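Local structure of 1-pyrroline-5-carboxylate dehydrogenase (Thermus thermophilus, 1UZB) at residues P94-S99 / R151-A156; E143-A148 / D501-F506; V198-T203 / L505-K510. The protein probably oxidises glutamate semialdehyde, the open-chain form of 1-pyrroline-5-carboxylate, to glutamate in proline breakdown, as an enzyme of the aldehyde dehydrogenase family. One frame throughout, in Å; residues are numbered along the deposited sequence.

Contact 1: residues P94-S99 / R151-A156; sequences PQEDRS and RYRYPA
Gln-95 and Arg-153 mark the closest passage of the two backbones, their CA atoms 6.3 Å apart. Residues 94-99 form the first turn of a helix with Pro-94 as N-cap, whereas residues 151-156 run past it as a loop without regular structure. No hydrogen bond joins them, and the 114 Å² buried between them rests on three side chains. Where the backbones are nearest, CB of Gln-95 packs at 4.2 Å on CB of Arg-153. In Arg-153, CG lies between the backbone N and the carbonyl carbon (chi1 77°), and the chain then runs extended from CG to NE, past the carboxylate of Glu-96. Oxygen OE1 of Glu-96 lies 3.5 Å from CD of Arg-153 and 3.9 Å from its NH1. That long salt bridge is one of charge alone, since the oxygen stands well out of the guanidinium plane. Gln-95 is held from two sides. Its OE1 accepts from NH2 of Arg-98 at 2.9 Å, in the guanidinium plane but from above the amide carbonyl plane; its NE2 donates to OG of Ser-99 and to O of Ala-199, at the end of helix 188-199. The contact thus sets the start of helix 95-111 against the loop leading from helix 128-149 into strand 165-180, and Tyr-154 and Pro-155 pack on Glu-96 of the second subunit.

Contact 2: residues E143-A148 / D501-F506; sequences EYYARA and DYLRLF
Tyr-145 and Tyr-502 each owe their place to the first torsion: CG of Tyr-145 is anti to its carbonyl carbon (chi1 -67°), which carries the ring out toward residues 501-506, while CG of Tyr-502 is anti to the backbone nitrogen (chi1 -167°) and brings its ring up to the phenol of Tyr-145. This is packing of helix 128-149 on the short, weakly bonded helix 500-504 of the aldehyde dehydrogenase fold, next to the sheet of mainly parallel strands that forms its Rossmann-like part. The two ring planes are nearly parallel, 14° apart, but the rings are slid so far that they barely overlap, with centroids 5.2 Å apart. What touches is therefore the phenol end of Tyr-145, coming obliquely to CD2 and CE2 of Tyr-502: OH of Tyr-145 comes within 3.1 Å of CD2 of Tyr-502, and CZ of Tyr-145 lies 3.4 Å from that same carbon. Both hydroxyls have polar partners, OH of Tyr-145 taking the N-H of Gly-498 and OH of Tyr-502 bonding to ND2 of Asn-257 on strand 255-259.

The 206 Å² buried here is mostly apolar or aromatic contact, with no hydrogen bond between the segments. Beyond it, Asp-501 and Arg-504 form reciprocal salt bridges with Arg-504 and Asp-501 of the third subunit. Leu-503 divides its methyls between the ring of Tyr-145 and Ala-148. Its CD2 is 3.9 Å from CD2 of Tyr-145, and its CD1 sits 3.7 Å from CB of Ala-148 and equally close to the carbonyl carbon C of that alanine.

Contact 3: residues V198-T203 / L505-K510; sequences VAVGNT and LFLEMK
Asn-202 supplies the one hydrogen bond between the segments: its ND2 donates to the carbonyl O of Phe-506 at 2.9 Å, with an N-H...O angle of 169°. CG of Asn-202 lies beside the backbone N, anti to the carbonyl carbon (chi1 -63°), which puts ND2 at that oxygen. The approach is favourable at both ends, since the donor lies in the carbonyl plane on a lone pair and the oxygen lies within 5° of the amide plane. The same ND2 also bonds to O of Pro-197, and OD1 of Asn-202 accepts from the backbone N of Gly-175, which fixes the rotation of this buried amide. An alanine here is likely to leave the Phe-506 carbonyl without this donor and Gly-175 N without its acceptor. The backbone bonds around Asn-202 define a Schellman motif that ends helix 188-199: Gly-201, with positive phi, binds through its N to O of Val-198 at 3.0 Å, and Asn-202 N reaches O of Pro-197. The chain then enters strand 203-207, parallel to and paired with strand 165-180, completing a beta-alpha-beta crossover. Apolar contact lies beside the hydrogen bond. CB of Val-200 meets CD2 of Leu-507 at 3.7 Å. CG2 of Val-200 is 4.3 Å from CB of Phe-506, near the beginning of the C-terminal strand, whose Lys-510 bonds through NZ to O of Arg-461 of the third subunit.

How the contacts relate
From the N terminus, the chain opens contact 1 at 94-99 and passes through mostly helical sequence. Before 151-156 closes that loop, 143-148 has already opened contact 2, so the two cross. Contact 3 opens at 198-203, in series after contact 1, and the long loops of contacts 2 and 3 end on the same stretch, sharing Leu-505 and Phe-506. The centres of the three contacts lie 10 to 11 Å apart. Contacts 1 and 2 meet where OG of Ser-99 probably bonds to O of Ala-146. Contacts 2 and 3 tie helices 128-149 and 188-199 to the C-terminal segment, while contact 1 sets helix 95-111 on the loop after helix 128-149.

Contact 1: residues P94-S99 / R151-A156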
loop_
_atom_site.group_PDB
_atom_site.type_symbol
_atom_site.label_atom_id
_atom_site.label_comp_id
_atom_site.label_asym_id
_atom_site.label_seq_id
_atom_site.Cartn_x
_atom_site.Cartn_y
_atom_site.Cartn_z
ATOM N N PRO A 94 26.392 -2.350 4.144
ATOM C CA PRO A 94 25.003 -2.055 3.790
ATOM C C PRO A 94 24.241 -3.353 4.052
ATOM O O PRO A 94 24.790 -4.442 3.859
ATOM C CB PRO A 94 25.085 -1.741 2.299
ATOM C CG PRO A 94 26.441 -1.115 2.168
ATOM C CD PRO A 94 27.308 -2.001 3.042
ATOM N N GLN A 95 22.992 -3.252 4.489
ATOM C CA GLN A 95 22.224 -4.458 4.768
ATOM C C GLN A 95 22.136 -5.359 3.538
ATOM O O GLN A 95 22.176 -6.584 3.654
ATOM C CB GLN A 95 20.819 -4.108 5.266
ATOM C CG GLN A 95 19.998 -5.332 5.665
ATOM C CD GLN A 95 20.704 -6.186 6.702
ATOM O OE1 GLN A 95 20.994 -5.726 7.809
ATOM N NE2 GLN A 95 20.989 -7.432 6.348
ATOM N N GLU A 96 22.035 -4.760 2.354
ATOM C CA GLU A 96 21.950 -5.552 1.132
ATOM C C GLU A 96 23.169 -6.463 0.970
ATOM O O GLU A 96 23.054 -7.598 0.488
ATOM C CB GLU A 96 21.819 -4.641 -0.091
ATOM C CG GLU A 96 20.464 -3.943 -0.223
ATOM C CD GLU A 96 20.305 -2.747 0.699
ATOM O OE1 GLU A 96 19.188 -2.187 0.744
ATOM O OE2 GLU A 96 21.286 -2.359 1.367
ATOM N N ASP A 97 24.329 -5.960 1.383
ATOM C CA ASP A 97 25.583 -6.708 1.306
ATOM C C ASP A 97 25.606 -7.861 2.308
ATOM O O ASP A 97 26.027 -8.972 1.980
ATOM C CB ASP A 97 26.779 -5.780 1.568
ATOM C CG ASP A 97 27.032 -4.799 0.434
ATOM O OD1 ASP A 97 26.153 -4.620 -0.432
ATOM O OD2 ASP A 97 28.126 -4.195 0.421
ATOM N N ARG A 98 25.157 -7.602 3.533
ATOM C CA ARG A 98 25.132 -8.659 4.539
ATOM C C ARG A 98 24.129 -9.738 4.146
ATOM O O ARG A 98 24.390 -10.934 4.306
ATOM C CB ARG A 98 24.773 -8.092 5.919
ATOM C CG ARG A 98 25.868 -7.228 6.549
ATOM C CD ARG A 98 25.602 -6.973 8.031
ATOM N NE ARG A 98 24.401 -6.166 8.222
ATOM C CZ ARG A 98 24.407 -4.883 8.566
ATOM N NH1 ARG A 98 25.551 -4.247 8.782
ATOM N NH2 ARG A 98 23.264 -4.218 8.652
ATOM N N SER A 99 22.981 -9.321 3.623
ATOM C CA SER A 99 21.965 -10.284 3.217
ATOM C C SER A 99 22.450 -11.165 2.067
ATOM O O SER A 99 22.185 -12.367 2.054
ATOM C CB SER A 99 20.664 -9.568 2.845
ATOM O OG SER A 99 20.039 -9.053 4.015
ATOM N N ARG A 151 14.005 -5.642 6.124
ATOM C CA ARG A 151 12.843 -4.906 6.614
ATOM C C ARG A 151 13.241 -3.900 7.695
ATOM O O ARG A 151 12.451 -3.026 8.058
ATOM C CB ARG A 151 11.802 -5.883 7.170
ATOM C CG ARG A 151 11.265 -6.870 6.140
ATOM C CD ARG A 151 10.333 -6.190 5.146
ATOM N NE ARG A 151 9.010 -5.955 5.717
ATOM C CZ ARG A 151 8.070 -6.888 5.837
ATOM N NH1 ARG A 151 8.302 -8.126 5.416
ATOM N NH2 ARG A 151 6.903 -6.590 6.392
ATOM N N TYR A 152 14.466 -4.024 8.200
ATOM C CA TYR A 152 14.964 -3.129 9.243
ATOM C C TYR A 152 16.010 -2.147 8.725
ATOM O O TYR A 152 16.614 -1.415 9.509
ATOM C CB TYR A 152 15.596 -3.936 10.384
ATOM C CG TYR A 152 14.632 -4.810 11.150
ATOM C CD1 TYR A 152 14.368 -6.116 10.745
ATOM C CD2 TYR A 152 13.973 -4.324 12.276
ATOM C CE1 TYR A 152 13.465 -6.920 11.445
ATOM C CE2 TYR A 152 13.074 -5.115 12.985
ATOM C CZ TYR A 152 12.824 -6.409 12.564
ATOM O OH TYR A 152 11.936 -7.192 13.266
ATOM N N ARG A 153 16.218 -2.116 7.414
ATOM C CA ARG A 153 17.247 -1.250 6.842
ATOM C C ARG A 153 17.059 0.252 7.042
ATOM O O ARG A 153 15.943 0.755 7.137
ATOM C CB ARG A 153 17.432 -1.568 5.352
ATOM C CG ARG A 153 16.364 -1.019 4.424
ATOM C CD ARG A 153 16.549 -1.590 3.022
ATOM N NE ARG A 153 15.771 -0.885 2.007
ATOM C CZ ARG A 153 16.104 0.294 1.491
ATOM N NH1 ARG A 153 17.208 0.910 1.892
ATOM N NH2 ARG A 153 15.337 0.857 0.567
ATOM N N TYR A 154 18.189 0.952 7.099
ATOM C CA TYR A 154 18.242 2.397 7.306
ATOM C C TYR A 154 17.435 3.234 6.317
ATOM O O TYR A 154 17.608 3.097 5.107
ATOM C CB TYR A 154 19.708 2.847 7.256
ATOM C CG TYR A 154 19.914 4.343 7.330
ATOM C CD1 TYR A 154 20.103 5.102 6.175
ATOM C CD2 TYR A 154 19.923 5.000 8.559
ATOM C CE1 TYR A 154 20.299 6.482 6.244
ATOM C CE2 TYR A 154 20.116 6.374 8.642
ATOM C CZ TYR A 154 20.304 7.109 7.483
ATOM O OH TYR A 154 20.507 8.469 7.563
ATOM N N PRO A 155 16.499 4.071 6.808
ATOM C CA PRO A 155 16.052 4.360 8.181
ATOM C C PRO A 155 14.661 3.724 8.255
ATOM O O PRO A 155 13.720 4.205 7.623
ATOM C CB PRO A 155 15.988 5.888 8.209
ATOM C CG PRO A 155 16.609 6.349 6.894
ATOM C CD PRO A 155 16.253 5.252 5.960
ATOM N N ALA A 156 14.523 2.658 9.031
ATOM C CA ALA A 156 13.259 1.926 9.086
ATOM C C ALA A 156 12.139 2.349 10.030
ATOM O O ALA A 156 11.032 1.827 9.924
ATOM C CB ALA A 156 13.562 0.449 9.314
#

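Contact 2: residues E143-A148 / D501-F506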
loop_
_atom_site.group_PDB
_atom_site.type_symbol
_atom_site.label_atom_id
_atom_site.label_comp_id
_atom_site.label_asym_id
_atom_site.label_seq_id
_atom_site.Cartn_x
_atom_site.Cartn_y
_atom_site.Cartn_z
ATOM N N GLU A 143 17.817 -18.268 4.641
ATOM C CA GLU A 143 17.015 -17.632 3.600
ATOM C C GLU A 143 16.012 -16.638 4.182
ATOM O O GLU A 143 15.826 -15.541 3.649
ATOM C CB GLU A 143 16.254 -18.692 2.796
ATOM C CG GLU A 143 17.114 -19.640 1.971
ATOM C CD GLU A 143 17.630 -19.015 0.685
ATOM O OE1 GLU A 143 17.160 -17.923 0.313
ATOM O OE2 GLU A 143 18.503 -19.629 0.036
ATOM N N TYR A 144 15.373 -17.023 5.283
ATOM C CA TYR A 144 14.380 -16.172 5.923
ATOM C C TYR A 144 15.002 -14.927 6.545
ATOM O O TYR A 144 14.572 -13.809 6.260
ATOM C CB TYR A 144 13.617 -16.957 6.995
ATOM C CG TYR A 144 12.444 -16.195 7.569
ATOM C CD1 TYR A 144 11.184 -16.244 6.964
ATOM C CD2 TYR A 144 12.602 -15.387 8.692
ATOM C CE1 TYR A 144 10.114 -15.502 7.471
ATOM C CE2 TYR A 144 11.547 -14.644 9.200
ATOM C CZ TYR A 144 10.308 -14.706 8.589
ATOM O OH TYR A 144 9.269 -13.968 9.105
ATOM N N TYR A 145 16.011 -15.111 7.391
ATOM C CA TYR A 145 16.651 -13.971 8.041
ATOM C C TYR A 145 17.333 -13.024 7.049
ATOM O O TYR A 145 17.388 -11.819 7.288
ATOM C CB TYR A 145 17.640 -14.458 9.109
ATOM C CG TYR A 145 16.983 -15.150 10.294
ATOM C CD1 TYR A 145 17.656 -16.145 10.999
ATOM C CD2 TYR A 145 15.687 -14.814 10.704
ATOM C CE1 TYR A 145 17.064 -16.796 12.080
ATOM C CE2 TYR A 145 15.077 -15.463 11.787
ATOM C CZ TYR A 145 15.771 -16.452 12.466
ATOM O OH TYR A 145 15.172 -17.124 13.510
ATOM N N ALA A 146 17.839 -13.546 5.932
ATOM C CA ALA A 146 18.470 -12.681 4.935
ATOM C C ALA A 146 17.443 -11.671 4.422
ATOM O O ALA A 146 17.752 -10.498 4.224
ATOM C CB ALA A 146 19.001 -13.507 3.777
ATOM N N ARG A 147 16.221 -12.147 4.197
ATOM C CA ARG A 147 15.137 -11.307 3.707
ATOM C C ARG A 147 14.551 -10.430 4.810
ATOM O O ARG A 147 14.311 -9.242 4.610
ATOM C CB ARG A 147 14.030 -12.181 3.105
ATOM C CG ARG A 147 14.432 -12.900 1.816
ATOM C CD ARG A 147 13.382 -13.935 1.423
ATOM N NE ARG A 147 13.609 -14.538 0.107
ATOM C CZ ARG A 147 14.558 -15.424 -0.174
ATOM N NH1 ARG A 147 14.671 -15.907 -1.404
ATOM N NH2 ARG A 147 15.391 -15.838 0.768
ATOM N N ALA A 148 14.325 -11.018 5.976
ATOM C CA ALA A 148 13.746 -10.277 7.086
ATOM C C ALA A 148 14.611 -9.098 7.517
ATOM O O ALA A 148 14.092 -8.043 7.893
ATOM C CB ALA A 148 13.505 -11.212 8.265
ATOM N N ASP A 501 10.016 -10.660 13.970
ATOM C CA ASP A 501 10.308 -10.148 15.306
ATOM C C ASP A 501 11.628 -10.621 15.895
ATOM O O ASP A 501 12.194 -9.958 16.757
ATOM C CB ASP A 501 9.185 -10.524 16.283
ATOM C CG ASP A 501 7.950 -9.662 16.123
ATOM O OD1 ASP A 501 7.925 -8.795 15.221
ATOM O OD2 ASP A 501 6.999 -9.857 16.912
ATOM N N TYR A 502 12.122 -11.766 15.438
ATOM C CA TYR A 502 13.366 -12.295 15.983
ATOM C C TYR A 502 14.534 -11.327 15.844
ATOM O O TYR A 502 15.290 -11.119 16.790
ATOM C CB TYR A 502 13.723 -13.614 15.295
ATOM C CG TYR A 502 14.822 -14.406 15.976
ATOM C CD1 TYR A 502 14.633 -14.942 17.250
ATOM C CD2 TYR A 502 16.014 -14.693 15.313
ATOM C CE1 TYR A 502 15.596 -15.753 17.842
ATOM C CE2 TYR A 502 16.986 -15.507 15.895
ATOM C CZ TYR A 502 16.764 -16.037 17.156
ATOM O OH TYR A 502 17.691 -16.890 17.714
ATOM N N LEU A 503 14.679 -10.721 14.670
ATOM C CA LEU A 503 15.799 -9.817 14.442
ATOM C C LEU A 503 15.773 -8.535 15.272
ATOM O O LEU A 503 16.825 -7.972 15.578
ATOM C CB LEU A 503 15.912 -9.488 12.949
ATOM C CG LEU A 503 16.016 -10.712 12.028
ATOM C CD1 LEU A 503 16.237 -10.253 10.596
ATOM C CD2 LEU A 503 17.158 -11.617 12.477
ATOM N N ARG A 504 14.583 -8.076 15.646
ATOM C CA ARG A 504 14.461 -6.862 16.451
ATOM C C ARG A 504 15.180 -7.019 17.793
ATOM O O ARG A 504 15.634 -6.040 18.389
ATOM C CB ARG A 504 12.983 -6.545 16.701
ATOM C CG ARG A 504 12.741 -5.299 17.552
ATOM C CD ARG A 504 13.202 -4.053 16.827
ATOM N NE ARG A 504 13.039 -2.839 17.621
ATOM C CZ ARG A 504 13.858 -2.462 18.598
ATOM N NH1 ARG A 504 13.619 -1.335 19.254
ATOM N NH2 ARG A 504 14.917 -3.200 18.919
ATOM N N LEU A 505 15.267 -8.260 18.264
ATOM C CA LEU A 505 15.916 -8.566 19.534
ATOM C C LEU A 505 17.409 -8.259 19.527
ATOM O O LEU A 505 18.021 -8.071 20.582
ATOM C CB LEU A 505 15.719 -10.044 19.866
ATOM C CG LEU A 505 14.276 -10.533 19.995
ATOM C CD1 LEU A 505 14.277 -12.044 20.132
ATOM C CD2 LEU A 505 13.604 -9.876 21.185
ATOM N N PHE A 506 17.995 -8.195 18.338
ATOM C CA PHE A 506 19.426 -7.956 18.213
ATOM C C PHE A 506 19.761 -6.565 17.686
ATOM O O PHE A 506 20.845 -6.333 17.141
ATOM C CB PHE A 506 20.033 -9.042 17.322
ATOM C CG PHE A 506 19.713 -10.432 17.801
ATOM C CD1 PHE A 506 18.592 -11.109 17.331
ATOM C CD2 PHE A 506 20.486 -11.030 18.787
ATOM C CE1 PHE A 506 18.247 -12.361 17.839
ATOM C CE2 PHE A 506 20.151 -12.278 19.302
ATOM C CZ PHE A 506 19.028 -12.944 18.827
#

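Contact 3: residues V198-T203 / L505-K510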
loop_
_atom_site.group_PDB
_atom_site.type_symbol
_atom_site.label_atom_id
_atom_site.label_comp_id
_atom_site.label_asym_id
_atom_site.label_seq_id
_atom_site.Cartn_x
_atom_site.Cartn_y
_atom_site.Cartn_z
ATOM N N VAL A 198 23.853 -11.989 13.290
ATOM C CA VAL A 198 24.859 -11.582 12.315
ATOM C C VAL A 198 24.267 -10.854 11.110
ATOM O O VAL A 198 24.860 -9.906 10.599
ATOM C CB VAL A 198 25.670 -12.813 11.832
ATOM C CG1 VAL A 198 26.490 -12.473 10.594
ATOM C CG2 VAL A 198 26.584 -13.289 12.952
ATOM N N ALA A 199 23.094 -11.288 10.665
ATOM C CA ALA A 199 22.450 -10.681 9.506
ATOM C C ALA A 199 22.278 -9.173 9.632
ATOM O O ALA A 199 22.474 -8.433 8.661
ATOM C CB ALA A 199 21.094 -11.333 9.265
ATOM N N VAL A 200 21.923 -8.714 10.826
ATOM C CA VAL A 200 21.702 -7.294 11.040
ATOM C C VAL A 200 22.909 -6.511 11.547
ATOM O O VAL A 200 22.773 -5.354 11.950
ATOM C CB VAL A 200 20.495 -7.053 11.981
ATOM C CG1 VAL A 200 19.219 -7.559 11.320
ATOM C CG2 VAL A 200 20.722 -7.740 13.320
ATOM N N GLY A 201 24.086 -7.134 11.547
ATOM C CA GLY A 201 25.275 -6.401 11.950
ATOM C C GLY A 201 26.009 -6.765 13.222
ATOM O O GLY A 201 26.997 -6.117 13.556
ATOM N N ASN A 202 25.540 -7.773 13.948
ATOM C CA ASN A 202 26.223 -8.187 15.168
ATOM C C ASN A 202 27.295 -9.205 14.799
ATOM O O ASN A 202 27.345 -9.689 13.663
ATOM C CB ASN A 202 25.237 -8.847 16.134
ATOM C CG ASN A 202 24.152 -7.906 16.600
ATOM O OD1 ASN A 202 24.374 -7.065 17.470
ATOM N ND2 ASN A 202 22.966 -8.037 16.016
ATOM N N THR A 203 28.165 -9.518 15.755
ATOM C CA THR A 203 29.187 -10.535 15.543
ATOM C C THR A 203 28.951 -11.571 16.637
ATOM O O THR A 203 28.427 -11.250 17.711
ATOM C CB THR A 203 30.614 -9.960 15.585
ATOM O OG1 THR A 203 30.853 -9.335 16.849
ATOM C CG2 THR A 203 30.798 -8.949 14.458
ATOM N N LEU A 505 15.267 -8.260 18.264
ATOM C CA LEU A 505 15.916 -8.566 19.534
ATOM C C LEU A 505 17.409 -8.259 19.527
ATOM O O LEU A 505 18.021 -8.071 20.582
ATOM C CB LEU A 505 15.719 -10.044 19.866
ATOM C CG LEU A 505 14.276 -10.533 19.995
ATOM C CD1 LEU A 505 14.277 -12.044 20.132
ATOM C CD2 LEU A 505 13.604 -9.876 21.185
ATOM N N PHE A 506 17.995 -8.195 18.338
ATOM C CA PHE A 506 19.426 -7.956 18.213
ATOM C C PHE A 506 19.761 -6.565 17.686
ATOM O O PHE A 506 20.845 -6.333 17.141
ATOM C CB PHE A 506 20.033 -9.042 17.322
ATOM C CG PHE A 506 19.713 -10.432 17.801
ATOM C CD1 PHE A 506 18.592 -11.109 17.331
ATOM C CD2 PHE A 506 20.486 -11.030 18.787
ATOM C CE1 PHE A 506 18.247 -12.361 17.839
ATOM C CE2 PHE A 506 20.151 -12.278 19.302
ATOM C CZ PHE A 506 19.028 -12.944 18.827
ATOM N N LEU A 507 18.831 -5.636 17.885
ATOM C CA LEU A 507 18.982 -4.258 17.438
ATOM C C LEU A 507 18.555 -3.273 18.518
ATOM O O LEU A 507 17.752 -3.602 19.394
ATOM C CB LEU A 507 18.095 -4.005 16.215
ATOM C CG LEU A 507 18.385 -4.795 14.942
ATOM C CD1 LEU A 507 17.203 -4.684 13.989
ATOM C CD2 LEU A 507 19.658 -4.266 14.295
ATOM N N GLU A 508 19.111 -2.069 18.453
ATOM C CA GLU A 508 18.716 -0.995 19.349
ATOM C C GLU A 508 18.390 0.178 18.423
ATOM O O GLU A 508 18.810 0.189 17.262
ATOM C CB GLU A 508 19.807 -0.668 20.388
ATOM C CG GLU A 508 21.216 -0.406 19.894
ATOM C CD GLU A 508 22.210 -0.351 21.052
ATOM O OE1 GLU A 508 21.765 -0.396 22.221
ATOM O OE2 GLU A 508 23.430 -0.261 20.802
ATOM N N MET A 509 17.619 1.144 18.913
ATOM C CA MET A 509 17.199 2.268 18.084
ATOM C C MET A 509 17.812 3.607 18.455
ATOM O O MET A 509 17.964 3.931 19.634
ATOM C CB MET A 509 15.674 2.401 18.136
ATOM C CG MET A 509 15.097 3.364 17.101
ATOM S SD MET A 509 13.412 3.932 17.461
ATOM C CE MET A 509 12.505 2.398 17.455
ATOM N N LYS A 510 18.141 4.389 17.429
ATOM C CA LYS A 510 18.696 5.724 17.608
ATOM C C LYS A 510 17.756 6.716 16.917
ATOM O O LYS A 510 17.231 6.432 15.838
ATOM C CB LYS A 510 20.094 5.813 16.987
ATOM C CG LYS A 510 20.810 7.136 17.245
ATOM C CD LYS A 510 22.244 7.097 16.735
ATOM C CE LYS A 510 22.984 8.371 17.100
ATOM N NZ LYS A 510 24.390 8.346 16.621
#